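Local coordinates for protein glycerol dehydrogenase (PDB 1TA9) that catalyses the NAD(+)-dependent oxidation of glycerol to dihydroxyacetone, using a zinc ion in its active site, and serves glycerol assimilation, at residues 183-188 / 297-302; 74-79 / 217-222; 367-372 / 423-428. All coordinates share one frame; numbering follows the deposited sequence.

Contact 1: residues 183-188 / 297-302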
ATOM      1  N   ALA B 183     -39.776  -1.202   3.475  1.00 19.35           N
ATOM      2  CA  ALA B 183     -40.876  -1.993   4.022  1.00 19.58           C
ATOM      3  C   ALA B 183     -41.493  -2.972   3.021  1.00 19.68           C
ATOM      4  O   ALA B 183     -42.015  -4.017   3.409  1.00 19.65           O
ATOM      5  CB  ALA B 183     -41.959  -1.064   4.561  1.00 19.70           C
ATOM      6  N   ALA B 184     -41.422  -2.635   1.739  1.00 19.43           N
ATOM      7  CA  ALA B 184     -42.014  -3.456   0.687  1.00 19.36           C
ATOM      8  C   ALA B 184     -41.795  -4.971   0.776  1.00 19.33           C
ATOM      9  O   ALA B 184     -42.749  -5.744   0.775  1.00 19.14           O
ATOM     10  CB  ALA B 184     -41.549  -2.944  -0.682  1.00 19.19           C
ATOM     11  N   THR B 185     -40.544  -5.395   0.866  1.00 19.63           N
ATOM     12  CA  THR B 185     -40.231  -6.822   0.894  1.00 19.99           C
ATOM     13  C   THR B 185     -40.384  -7.545   2.223  1.00 20.58           C
ATOM     14  O   THR B 185     -40.335  -8.773   2.255  1.00 20.77           O
ATOM     15  CB  THR B 185     -38.778  -7.073   0.462  1.00 19.85           C
ATOM     16  OG1 THR B 185     -37.902  -6.629   1.507  1.00 19.29           O
ATOM     17  CG2 THR B 185     -38.455  -6.318  -0.824  1.00 19.53           C
ATOM     18  N   SER B 186     -40.572  -6.807   3.312  1.00 21.15           N
ATOM     19  CA  SER B 186     -40.632  -7.429   4.630  1.00 21.92           C
ATOM     20  C   SER B 186     -41.905  -8.139   5.064  1.00 22.54           C
ATOM     21  O   SER B 186     -43.000  -7.887   4.553  1.00 22.17           O
ATOM     22  CB  SER B 186     -40.259  -6.406   5.704  1.00 21.85           C
ATOM     23  OG  SER B 186     -41.329  -5.515   5.945  1.00 22.22           O
ATOM     24  N   SER B 187     -41.728  -9.024   6.038  1.00 23.63           N
ATOM     25  CA  SER B 187     -42.811  -9.806   6.616  1.00 25.13           C
ATOM     26  C   SER B 187     -43.332  -9.062   7.836  1.00 26.18           C
ATOM     27  O   SER B 187     -44.127  -9.598   8.606  1.00 26.22           O
ATOM     28  CB  SER B 187     -42.288 -11.170   7.065  1.00 24.92           C
ATOM     29  OG  SER B 187     -41.559 -11.805   6.034  1.00 25.55           O
ATOM     30  N   LEU B 188     -42.867  -7.830   8.013  1.00 27.68           N
ATOM     31  CA  LEU B 188     -43.269  -7.021   9.158  1.00 29.40           C
ATOM     32  C   LEU B 188     -44.369  -6.027   8.827  1.00 30.44           C
ATOM     33  O   LEU B 188     -44.661  -5.749   7.665  1.00 30.44           O
ATOM     34  CB  LEU B 188     -42.084  -6.225   9.712  1.00 29.55           C
ATOM     35  CG  LEU B 188     -40.693  -6.842   9.863  1.00 29.94           C
ATOM     36  CD1 LEU B 188     -39.847  -5.900  10.709  1.00 30.10           C
ATOM     37  CD2 LEU B 188     -40.774  -8.202  10.517  1.00 30.16           C
ATOM     38  N   ALA B 297     -31.287  -0.865  -4.295  1.00  9.58           N
ATOM     39  CA  ALA B 297     -30.668  -0.783  -2.974  1.00  9.87           C
ATOM     40  C   ALA B 297     -31.688  -0.398  -1.901  1.00  9.91           C
ATOM     41  O   ALA B 297     -31.706  -0.971  -0.809  1.00  9.83           O
ATOM     42  CB  ALA B 297     -29.526   0.230  -2.992  1.00  9.95           C
ATOM     43  N   ASN B 298     -32.538   0.569  -2.223  1.00  9.90           N
ATOM     44  CA  ASN B 298     -33.553   1.042  -1.289  1.00 10.36           C
ATOM     45  C   ASN B 298     -34.642   0.018  -1.007  1.00 10.44           C
ATOM     46  O   ASN B 298     -35.235   0.014   0.070  1.00 10.65           O
ATOM     47  CB  ASN B 298     -34.231   2.305  -1.835  1.00 10.47           C
ATOM     48  CG  ASN B 298     -33.374   3.544  -1.691  1.00 10.84           C
ATOM     49  OD1 ASN B 298     -32.206   3.469  -1.312  1.00 11.19           O
ATOM     50  ND2 ASN B 298     -33.955   4.698  -2.000  1.00 10.57           N
ATOM     51  N   THR B 299     -34.914  -0.837  -1.983  1.00 10.64           N
ATOM     52  CA  THR B 299     -35.988  -1.814  -1.853  1.00 10.86           C
ATOM     53  C   THR B 299     -35.541  -3.245  -1.591  1.00 10.86           C
ATOM     54  O   THR B 299     -35.765  -3.779  -0.505  1.00 11.15           O
ATOM     55  CB  THR B 299     -36.872  -1.791  -3.115  1.00 10.89           C
ATOM     56  OG1 THR B 299     -37.039  -0.432  -3.548  1.00 11.63           O
ATOM     57  CG2 THR B 299     -38.246  -2.376  -2.816  1.00 10.96           C
ATOM     58  N   LEU B 300     -34.912  -3.869  -2.579  1.00 10.60           N
ATOM     59  CA  LEU B 300     -34.467  -5.253  -2.425  1.00 10.79           C
ATOM     60  C   LEU B 300     -33.314  -5.446  -1.445  1.00 10.96           C
ATOM     61  O   LEU B 300     -33.433  -6.211  -0.482  1.00 11.17           O
ATOM     62  CB  LEU B 300     -34.068  -5.837  -3.785  1.00 10.68           C
ATOM     63  CG  LEU B 300     -33.571  -7.288  -3.807  1.00 10.86           C
ATOM     64  CD1 LEU B 300     -34.688  -8.238  -3.388  1.00 10.85           C
ATOM     65  CD2 LEU B 300     -33.084  -7.628  -5.205  1.00 10.82           C
ATOM     66  N   MET B 301     -32.202  -4.756  -1.676  1.00 10.87           N
ATOM     67  CA  MET B 301     -31.037  -4.908  -0.808  1.00 11.30           C
ATOM     68  C   MET B 301     -31.299  -4.496   0.637  1.00 11.42           C
ATOM     69  O   MET B 301     -31.034  -5.255   1.573  1.00 11.23           O
ATOM     70  CB  MET B 301     -29.855  -4.116  -1.366  1.00 11.56           C
ATOM     71  CG  MET B 301     -29.378  -4.590  -2.731  1.00 12.50           C
ATOM     72  SD  MET B 301     -28.008  -3.580  -3.298  1.00 13.57           S
ATOM     73  CE  MET B 301     -28.620  -2.979  -4.907  1.00 12.81           C
ATOM     74  N   SER B 302     -31.813  -3.292   0.829  1.00 11.45           N
ATOM     75  CA  SER B 302     -32.086  -2.841   2.180  1.00 11.88           C
ATOM     76  C   SER B 302     -33.112  -3.764   2.845  1.00 12.18           C
ATOM     77  O   SER B 302     -32.987  -4.102   4.023  1.00 12.33           O
ATOM     78  CB  SER B 302     -32.590  -1.401   2.157  1.00 12.04           C
ATOM     79  OG  SER B 302     -32.635  -0.880   3.470  1.00 12.46           O
TER
HETATM   80  O   HOH W   1     -38.131  -3.529   0.758  1.00 22.40           O
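Residues 183-188, which open with a type I beta turn from Ala183 to Ser186, meet helix 289-307 where its backbone widens into a pi-type turn at 297-301, and Ala184 and Thr299 come within 6.7 Å at their CA atoms. The wider turn is closed by Ser302 N on Ala297 O. One water links the backbones: it accepts from Thr185 N and donates to Thr299 O at 2.7 Å, so the helix carbonyl is bonded to the turn through a single molecule. Beside this bridge, Ala184 CB rests against Thr299 CG2 at 4.0 Å, and the Thr185 methyl CG2 lies against the carbonyl, 3.7 Å from Thr299 O. With chi1 at -39° Thr299 OG1 lies beside the backbone N and bonds to Val295 O within its own helix, while CG2, anti to that N, faces the turn. The turn is tied internally by Ser186, whose OG and N both bond to Ala183 O from the same face of its plane, OG at 3.0 Å. Ser186 and Leu188 are probable NAD(+)-binding residues, so the contact joins the cofactor loop to the helical domain. Ile211 of strand 210-214 packs on both threonines and Ile213 on Thr299, helix 223-245 lies against Asn298 and Ser302, and Phe66 of the second subunit packs on Leu300.

Contact 2: residues 74-79 / 217-222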
ATOM      1  N   GLN B  74     -38.297  -5.278 -11.074  1.00 12.90           N
ATOM      2  CA  GLN B  74     -38.119  -3.835 -11.193  1.00 13.18           C
ATOM      3  C   GLN B  74     -37.789  -3.411 -12.633  1.00 13.29           C
ATOM      4  O   GLN B  74     -36.845  -3.919 -13.239  1.00 13.32           O
ATOM      5  CB  GLN B  74     -36.983  -3.414 -10.257  1.00 13.51           C
ATOM      6  CG  GLN B  74     -36.559  -1.970 -10.348  1.00 14.09           C
ATOM      7  CD  GLN B  74     -35.253  -1.718  -9.617  1.00 14.36           C
ATOM      8  OE1 GLN B  74     -35.071  -2.162  -8.483  1.00 14.29           O
ATOM      9  NE2 GLN B  74     -34.338  -1.000 -10.262  1.00 14.47           N
ATOM     10  N   GLY B  75     -38.560  -2.473 -13.177  1.00 13.17           N
ATOM     11  CA  GLY B  75     -38.295  -2.020 -14.533  1.00 13.10           C
ATOM     12  C   GLY B  75     -39.154  -0.836 -14.933  1.00 13.19           C
ATOM     13  O   GLY B  75     -40.216  -0.609 -14.359  1.00 12.91           O
ATOM     14  N   ARG B  76     -38.699  -0.076 -15.924  1.00 13.39           N
ATOM     15  CA  ARG B  76     -39.452   1.086 -16.368  1.00 13.80           C
ATOM     16  C   ARG B  76     -40.650   0.649 -17.201  1.00 14.21           C
ATOM     17  O   ARG B  76     -40.502  -0.105 -18.163  1.00 14.30           O
ATOM     18  CB  ARG B  76     -38.560   2.020 -17.186  1.00 13.47           C
ATOM     19  CG  ARG B  76     -39.184   3.389 -17.375  1.00 13.22           C
ATOM     20  CD  ARG B  76     -38.270   4.347 -18.100  1.00 13.11           C
ATOM     21  NE  ARG B  76     -38.740   5.714 -17.908  1.00 13.39           N
ATOM     22  CZ  ARG B  76     -38.104   6.803 -18.325  1.00 13.36           C
ATOM     23  NH1 ARG B  76     -36.954   6.703 -18.978  1.00 13.39           N
ATOM     24  NH2 ARG B  76     -38.617   7.999 -18.067  1.00 13.31           N
ATOM     25  N   HIS B  77     -41.832   1.125 -16.818  1.00 14.79           N
ATOM     26  CA  HIS B  77     -43.082   0.789 -17.502  1.00 15.35           C
ATOM     27  C   HIS B  77     -43.485  -0.651 -17.199  1.00 15.45           C
ATOM     28  O   HIS B  77     -44.350  -1.217 -17.864  1.00 15.47           O
ATOM     29  CB  HIS B  77     -42.937   0.975 -19.017  1.00 15.71           C
ATOM     30  CG  HIS B  77     -42.492   2.347 -19.416  1.00 16.12           C
ATOM     31  ND1 HIS B  77     -43.203   3.481 -19.093  1.00 16.44           N
ATOM     32  CD2 HIS B  77     -41.400   2.769 -20.098  1.00 16.43           C
ATOM     33  CE1 HIS B  77     -42.570   4.544 -19.559  1.00 16.47           C
ATOM     34  NE2 HIS B  77     -41.473   4.139 -20.172  1.00 16.70           N
ATOM     35  N   ALA B  78     -42.859  -1.233 -16.179  1.00 15.65           N
ATOM     36  CA  ALA B  78     -43.133  -2.612 -15.793  1.00 15.83           C
ATOM     37  C   ALA B  78     -44.609  -2.911 -15.559  1.00 16.02           C
ATOM     38  O   ALA B  78     -45.067  -4.013 -15.852  1.00 15.98           O
ATOM     39  CB  ALA B  78     -42.327  -2.974 -14.548  1.00 15.81           C
ATOM     40  N   PHE B  79     -45.357  -1.945 -15.032  1.00 16.31           N
ATOM     41  CA  PHE B  79     -46.776  -2.176 -14.781  1.00 16.84           C
ATOM     42  C   PHE B  79     -47.535  -2.538 -16.056  1.00 17.53           C
ATOM     43  O   PHE B  79     -48.621  -3.109 -15.985  1.00 17.83           O
ATOM     44  CB  PHE B  79     -47.437  -0.956 -14.125  1.00 16.34           C
ATOM     45  CG  PHE B  79     -47.027  -0.729 -12.690  1.00 15.99           C
ATOM     46  CD1 PHE B  79     -46.476  -1.757 -11.929  1.00 15.72           C
ATOM     47  CD2 PHE B  79     -47.229   0.511 -12.089  1.00 15.82           C
ATOM     48  CE1 PHE B  79     -46.132  -1.553 -10.587  1.00 15.57           C
ATOM     49  CE2 PHE B  79     -46.891   0.723 -10.752  1.00 15.55           C
ATOM     50  CZ  PHE B  79     -46.342  -0.315  -9.998  1.00 15.45           C
ATOM     51  N   VAL B 217     -42.731   5.212 -12.585  1.00 12.06           N
ATOM     52  CA  VAL B 217     -43.545   5.816 -11.539  1.00 12.01           C
ATOM     53  C   VAL B 217     -42.607   6.380 -10.471  1.00 12.27           C
ATOM     54  O   VAL B 217     -42.810   7.484  -9.959  1.00 11.77           O
ATOM     55  CB  VAL B 217     -44.473   4.778 -10.887  1.00 12.23           C
ATOM     56  CG1 VAL B 217     -45.190   5.392  -9.686  1.00 12.02           C
ATOM     57  CG2 VAL B 217     -45.482   4.269 -11.909  1.00 12.00           C
ATOM     58  N   ILE B 218     -41.571   5.616 -10.146  1.00 12.33           N
ATOM     59  CA  ILE B 218     -40.611   6.041  -9.136  1.00 12.84           C
ATOM     60  C   ILE B 218     -39.854   7.312  -9.544  1.00 12.90           C
ATOM     61  O   ILE B 218     -39.721   8.242  -8.745  1.00 13.01           O
ATOM     62  CB  ILE B 218     -39.575   4.918  -8.836  1.00 12.87           C
ATOM     63  CG1 ILE B 218     -40.288   3.609  -8.480  1.00 13.18           C
ATOM     64  CG2 ILE B 218     -38.665   5.345  -7.700  1.00 12.95           C
ATOM     65  CD1 ILE B 218     -41.271   3.717  -7.322  1.00 13.68           C
ATOM     66  N   VAL B 219     -39.374   7.366 -10.783  1.00 13.02           N
ATOM     67  CA  VAL B 219     -38.606   8.527 -11.237  1.00 13.43           C
ATOM     68  C   VAL B 219     -39.445   9.806 -11.333  1.00 13.82           C
ATOM     69  O   VAL B 219     -38.902  10.908 -11.290  1.00 13.64           O
ATOM     70  CB  VAL B 219     -37.923   8.255 -12.605  1.00 13.46           C
ATOM     71  CG1 VAL B 219     -38.914   8.438 -13.740  1.00 13.35           C
ATOM     72  CG2 VAL B 219     -36.710   9.173 -12.780  1.00 13.76           C
ATOM     73  N   ARG B 220     -40.763   9.652 -11.452  1.00 14.01           N
ATOM     74  CA  ARG B 220     -41.675  10.795 -11.552  1.00 14.33           C
ATOM     75  C   ARG B 220     -42.056  11.376 -10.193  1.00 14.16           C
ATOM     76  O   ARG B 220     -42.598  12.477 -10.109  1.00 14.28           O
ATOM     77  CB  ARG B 220     -42.956  10.393 -12.294  1.00 15.06           C
ATOM     78  CG  ARG B 220     -42.796  10.211 -13.795  1.00 16.48           C
ATOM     79  CD  ARG B 220     -44.077   9.645 -14.408  1.00 17.58           C
ATOM     80  NE  ARG B 220     -43.986   9.518 -15.862  1.00 19.00           N
ATOM     81  CZ  ARG B 220     -44.099  10.538 -16.710  1.00 19.94           C
ATOM     82  NH1 ARG B 220     -44.308  11.766 -16.253  1.00 20.26           N
ATOM     83  NH2 ARG B 220     -44.003  10.328 -18.017  1.00 20.44           N
ATOM     84  N   ALA B 221     -41.780  10.640  -9.126  1.00 13.84           N
ATOM     85  CA  ALA B 221     -42.119  11.114  -7.788  1.00 13.51           C
ATOM     86  C   ALA B 221     -41.101  12.142  -7.298  1.00 13.49           C
ATOM     87  O   ALA B 221     -39.958  12.162  -7.754  1.00 13.33           O
ATOM     88  CB  ALA B 221     -42.170   9.939  -6.825  1.00 13.80           C
ATOM     89  N   PRO B 222     -41.511  13.022  -6.367  1.00 13.30           N
ATOM     90  CA  PRO B 222     -40.599  14.041  -5.832  1.00 13.14           C
ATOM     91  C   PRO B 222     -39.350  13.369  -5.269  1.00 12.54           C
ATOM     92  O   PRO B 222     -39.448  12.375  -4.552  1.00 12.58           O
ATOM     93  CB  PRO B 222     -41.432  14.708  -4.745  1.00 13.02           C
ATOM     94  CG  PRO B 222     -42.824  14.614  -5.302  1.00 13.70           C
ATOM     95  CD  PRO B 222     -42.868  13.194  -5.818  1.00 13.53           C
TER
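Phe79 and Val217 meet through their side chains, the ring on a 3-10 segment that starts at Ala78 and the valine on helix 215-220. In both residues the bond from CA to CB points toward the other segment, and the two side chains cross at about a right angle. From CB, the Phe79 side chain leads to CG anti to the carbonyl carbon (chi1 -71°), which carries the ring toward the helix. CD2 then lies 4.1 Å from Val217 CG2, and the next ring atom, CE2, reaches the same methyl at 4.0 Å. The methyl therefore sits beside one C-C bond of the ring, obliquely to its plane. Val217 CG1 stands anti to the backbone N (chi1 173°), and CG2 beside that N is the branch turned to the ring. The Phe79 side chain also packs on Cys106, Lys109 and Ile110 of helix 100-115 and meets Phe212 edge to face.

A second, looser touch is made by Arg76. Its extended chain takes the guanidinium across to Val219, NH2 lying 4.4 Å from CG1. The polar end is held by charges: NE forms a salt bridge with Asp216, and NH1 another with Asp412 of the third subunit. Asp216 also pairs with Arg220 NE, so this carboxylate lies between two arginines whose NH2 atoms are 5.9 Å apart, and probably offsets their like charges.

Strand 71-75, one of the two outermost strands of the parallel sheet within this chain, runs into a type II turn from Gly75 to Ala78 beside strand 210-214, whose Asp214 accepts from His77 N and Phe79 N. Gln74 continues the sheet antiparallel into the second subunit, while helix 289-307 packs on Gln74 and Val219.

Contact 3: residues 367-372 / 423-428; sequences LPITLE and KWQEQT
Ile369 and Thr370 pack against Trp424 and Gln425 where the N-cap of the short helix 371-374 abuts the last turns of helix 407-428, within the all-helical part of this iron-containing alcohol dehydrogenase family member. The apolar part is Ile369 CD1 against the six-membered ring of Trp424: CD1 lies 4.0 Å from CE3 and 4.1 Å from CZ3, approaching obliquely, with the side chains crossing at about a right angle. Ile369 CG1 sits between the backbone N and the carbonyl carbon (chi1 60°), and an extended chi2 of 173° carries CD1 on to the indole. Met362 of helix 352-364 and Leu342 of helix 333-347 also pack on Ile369. Van der Waals contact joins the second pair: Thr370 CG2 faces the amide end of Gln425, 3.7 Å from NE2, the two side chains approaching from opposite directions.

Among the polar links, one water donates to Thr370 OG1 and accepts a weak bond from Gln425 NE2 at 3.3 Å. The same hydroxyl caps the start of helix 371-374 and is bonded to Glu373 OE2. Ile369 O is bonded to Ser421 OG of the long helix, and Leu371 N to Asp418 OD1, so the short helix is also fastened through its backbone. Over one face of the indole, Thr428 OG1 stands 3.8 Å above the centre and bonds at 2.8 Å to Trp424 O.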
ATOM      1  N   LEU B 367     -30.099  14.934   3.570  1.00 11.82           N
ATOM      2  CA  LEU B 367     -30.781  14.352   4.716  1.00 11.73           C
ATOM      3  C   LEU B 367     -30.449  15.236   5.915  1.00 11.75           C
ATOM      4  O   LEU B 367     -29.340  15.762   6.017  1.00 11.68           O
ATOM      5  CB  LEU B 367     -30.280  12.925   4.971  1.00 11.55           C
ATOM      6  CG  LEU B 367     -30.819  11.850   4.020  1.00 11.37           C
ATOM      7  CD1 LEU B 367     -29.952  10.596   4.088  1.00 11.25           C
ATOM      8  CD2 LEU B 367     -32.263  11.523   4.403  1.00 11.13           C
ATOM      9  N   PRO B 368     -31.405  15.415   6.839  1.00 11.63           N
ATOM     10  CA  PRO B 368     -31.158  16.250   8.016  1.00 11.49           C
ATOM     11  C   PRO B 368     -30.194  15.583   8.995  1.00 11.46           C
ATOM     12  O   PRO B 368     -30.348  14.404   9.311  1.00 11.30           O
ATOM     13  CB  PRO B 368     -32.555  16.424   8.610  1.00 11.46           C
ATOM     14  CG  PRO B 368     -33.216  15.123   8.277  1.00 11.52           C
ATOM     15  CD  PRO B 368     -32.786  14.896   6.841  1.00 11.65           C
ATOM     16  N   ILE B 369     -29.201  16.334   9.465  1.00 11.13           N
ATOM     17  CA  ILE B 369     -28.229  15.796  10.411  1.00 11.40           C
ATOM     18  C   ILE B 369     -28.153  16.620  11.686  1.00 11.41           C
ATOM     19  O   ILE B 369     -27.282  16.395  12.523  1.00 11.66           O
ATOM     20  CB  ILE B 369     -26.814  15.717   9.801  1.00 11.40           C
ATOM     21  CG1 ILE B 369     -26.334  17.109   9.382  1.00 11.30           C
ATOM     22  CG2 ILE B 369     -26.818  14.754   8.623  1.00 11.67           C
ATOM     23  CD1 ILE B 369     -24.880  17.143   8.924  1.00 11.45           C
ATOM     24  N   THR B 370     -29.068  17.574  11.831  1.00 11.58           N
ATOM     25  CA  THR B 370     -29.109  18.425  13.016  1.00 11.95           C
ATOM     26  C   THR B 370     -30.542  18.568  13.507  1.00 12.24           C
ATOM     27  O   THR B 370     -31.486  18.371  12.743  1.00 12.03           O
ATOM     28  CB  THR B 370     -28.568  19.838  12.721  1.00 12.12           C
ATOM     29  OG1 THR B 370     -29.338  20.433  11.669  1.00 11.67           O
ATOM     30  CG2 THR B 370     -27.107  19.774  12.301  1.00 12.14           C
ATOM     31  N   LEU B 371     -30.697  18.915  14.781  1.00 12.39           N
ATOM     32  CA  LEU B 371     -32.023  19.101  15.369  1.00 12.84           C
ATOM     33  C   LEU B 371     -32.731  20.262  14.676  1.00 13.42           C
ATOM     34  O   LEU B 371     -33.957  20.260  14.523  1.00 13.17           O
ATOM     35  CB  LEU B 371     -31.896  19.375  16.874  1.00 12.49           C
ATOM     36  CG  LEU B 371     -31.381  18.201  17.716  1.00 12.15           C
ATOM     37  CD1 LEU B 371     -31.061  18.665  19.132  1.00 12.20           C
ATOM     38  CD2 LEU B 371     -32.433  17.094  17.734  1.00 11.63           C
ATOM     39  N   GLU B 372     -31.948  21.254  14.257  1.00 14.22           N
ATOM     40  CA  GLU B 372     -32.489  22.416  13.565  1.00 15.23           C
ATOM     41  C   GLU B 372     -33.198  21.954  12.292  1.00 14.84           C
ATOM     42  O   GLU B 372     -34.343  22.322  12.043  1.00 14.34           O
ATOM     43  CB  GLU B 372     -31.365  23.394  13.203  1.00 16.99           C
ATOM     44  CG  GLU B 372     -31.832  24.637  12.450  1.00 19.90           C
ATOM     45  CD  GLU B 372     -32.440  25.696  13.363  1.00 21.90           C
ATOM     46  OE1 GLU B 372     -33.199  26.553  12.863  1.00 23.57           O
ATOM     47  OE2 GLU B 372     -32.150  25.685  14.579  1.00 23.33           O
ATOM     48  N   LYS B 423     -20.505  20.997  14.184  1.00 12.87           N
ATOM     49  CA  LYS B 423     -19.068  21.254  14.100  1.00 13.01           C
ATOM     50  C   LYS B 423     -18.579  20.927  12.691  1.00 13.06           C
ATOM     51  O   LYS B 423     -17.800  21.684  12.108  1.00 13.05           O
ATOM     52  CB  LYS B 423     -18.300  20.414  15.124  1.00 13.25           C
ATOM     53  CG  LYS B 423     -16.794  20.697  15.161  1.00 13.70           C
ATOM     54  CD  LYS B 423     -16.498  22.123  15.631  1.00 14.22           C
ATOM     55  CE  LYS B 423     -15.006  22.347  15.818  1.00 14.56           C
ATOM     56  NZ  LYS B 423     -14.700  23.687  16.396  1.00 14.89           N
ATOM     57  N   TRP B 424     -19.047  19.808  12.141  1.00 12.78           N
ATOM     58  CA  TRP B 424     -18.655  19.405  10.797  1.00 12.94           C
ATOM     59  C   TRP B 424     -19.077  20.467   9.779  1.00 13.16           C
ATOM     60  O   TRP B 424     -18.311  20.810   8.878  1.00 13.30           O
ATOM     61  CB  TRP B 424     -19.291  18.057  10.425  1.00 12.78           C
ATOM     62  CG  TRP B 424     -19.056  17.680   8.988  1.00 12.51           C
ATOM     63  CD1 TRP B 424     -17.919  17.145   8.452  1.00 12.80           C
ATOM     64  CD2 TRP B 424     -19.950  17.902   7.891  1.00 12.46           C
ATOM     65  NE1 TRP B 424     -18.049  17.026   7.086  1.00 12.34           N
ATOM     66  CE2 TRP B 424     -19.285  17.484   6.716  1.00 12.45           C
ATOM     67  CE3 TRP B 424     -21.249  18.418   7.786  1.00 12.39           C
ATOM     68  CZ2 TRP B 424     -19.876  17.570   5.448  1.00 12.64           C
ATOM     69  CZ3 TRP B 424     -21.835  18.503   6.526  1.00 12.56           C
ATOM     70  CH2 TRP B 424     -21.147  18.081   5.375  1.00 12.37           C
ATOM     71  N   GLN B 425     -20.289  20.994   9.926  1.00 13.53           N
ATOM     72  CA  GLN B 425     -20.780  22.018   9.002  1.00 14.02           C
ATOM     73  C   GLN B 425     -19.859  23.236   9.035  1.00 14.69           C
ATOM     74  O   GLN B 425     -19.533  23.813   7.997  1.00 14.58           O
ATOM     75  CB  GLN B 425     -22.197  22.451   9.377  1.00 13.65           C
ATOM     76  CG  GLN B 425     -23.227  21.337   9.378  1.00 13.22           C
ATOM     77  CD  GLN B 425     -24.556  21.793   9.939  1.00 13.22           C
ATOM     78  OE1 GLN B 425     -24.606  22.469  10.965  1.00 12.84           O
ATOM     79  NE2 GLN B 425     -25.643  21.413   9.279  1.00 13.16           N
ATOM     80  N   GLU B 426     -19.456  23.622  10.243  1.00 15.40           N
ATOM     81  CA  GLU B 426     -18.570  24.765  10.443  1.00 16.24           C
ATOM     82  C   GLU B 426     -17.181  24.527   9.865  1.00 16.43           C
ATOM     83  O   GLU B 426     -16.659  25.360   9.125  1.00 16.47           O
ATOM     84  CB  GLU B 426     -18.441  25.077  11.936  1.00 17.15           C
ATOM     85  CG  GLU B 426     -17.312  26.051  12.263  1.00 18.62           C
ATOM     86  CD  GLU B 426     -16.851  25.942  13.703  1.00 19.66           C
ATOM     87  OE1 GLU B 426     -17.555  26.453  14.599  1.00 20.05           O
ATOM     88  OE2 GLU B 426     -15.783  25.330  13.935  1.00 20.56           O
ATOM     89  N   GLN B 427     -16.581  23.392  10.209  1.00 16.55           N
ATOM     90  CA  GLN B 427     -15.242  23.066   9.726  1.00 16.95           C
ATOM     91  C   GLN B 427     -15.160  23.047   8.206  1.00 16.78           C
ATOM     92  O   GLN B 427     -14.210  23.565   7.626  1.00 16.78           O
ATOM     93  CB  GLN B 427     -14.793  21.691  10.225  1.00 17.58           C
ATOM     94  CG  GLN B 427     -14.680  21.519  11.722  1.00 19.02           C
ATOM     95  CD  GLN B 427     -14.236  20.109  12.079  1.00 19.78           C
ATOM     96  OE1 GLN B 427     -14.767  19.129  11.550  1.00 20.39           O
ATOM     97  NE2 GLN B 427     -13.262  20.001  12.976  1.00 20.36           N
ATOM     98  N   THR B 428     -16.153  22.434   7.573  1.00 16.41           N
ATOM     99  CA  THR B 428     -16.178  22.308   6.121  1.00 16.21           C
ATOM    100  C   THR B 428     -16.830  23.473   5.391  1.00 15.98           C
ATOM    101  O   THR B 428     -16.726  23.572   4.170  1.00 15.94           O
ATOM    102  CB  THR B 428     -16.925  21.035   5.699  1.00 16.36           C
ATOM    103  OG1 THR B 428     -18.298  21.140   6.093  1.00 16.27           O
ATOM    104  CG2 THR B 428     -16.307  19.812   6.357  1.00 16.47           C
TER
HETATM  105  O   HOH W   2     -28.273  22.831  10.782  1.00 13.79           O

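How the contacts relate
Contact 1 lies deepest, its centre about 7 Å from the centre of the chain, against about 17 Å for contact 2 and about 24 Å for contact 3. Contacts 1 and 2 cross along the sequence, have centres about 17 Å apart, and both touch the second subunit. Both also border the probable NAD(+) site: the side chain of Ala184 is about 4 Å from that of Met158, and that of Val217 about 4 Å from that of Thr177. The Thr185 side chain is about 10 Å from the bound potassium ion. Contact 3 follows in series, its centre about 29 Å from that of contact 1, and packs the loop and N-cap before helix 371-374 onto helix 407-428, away from these sites.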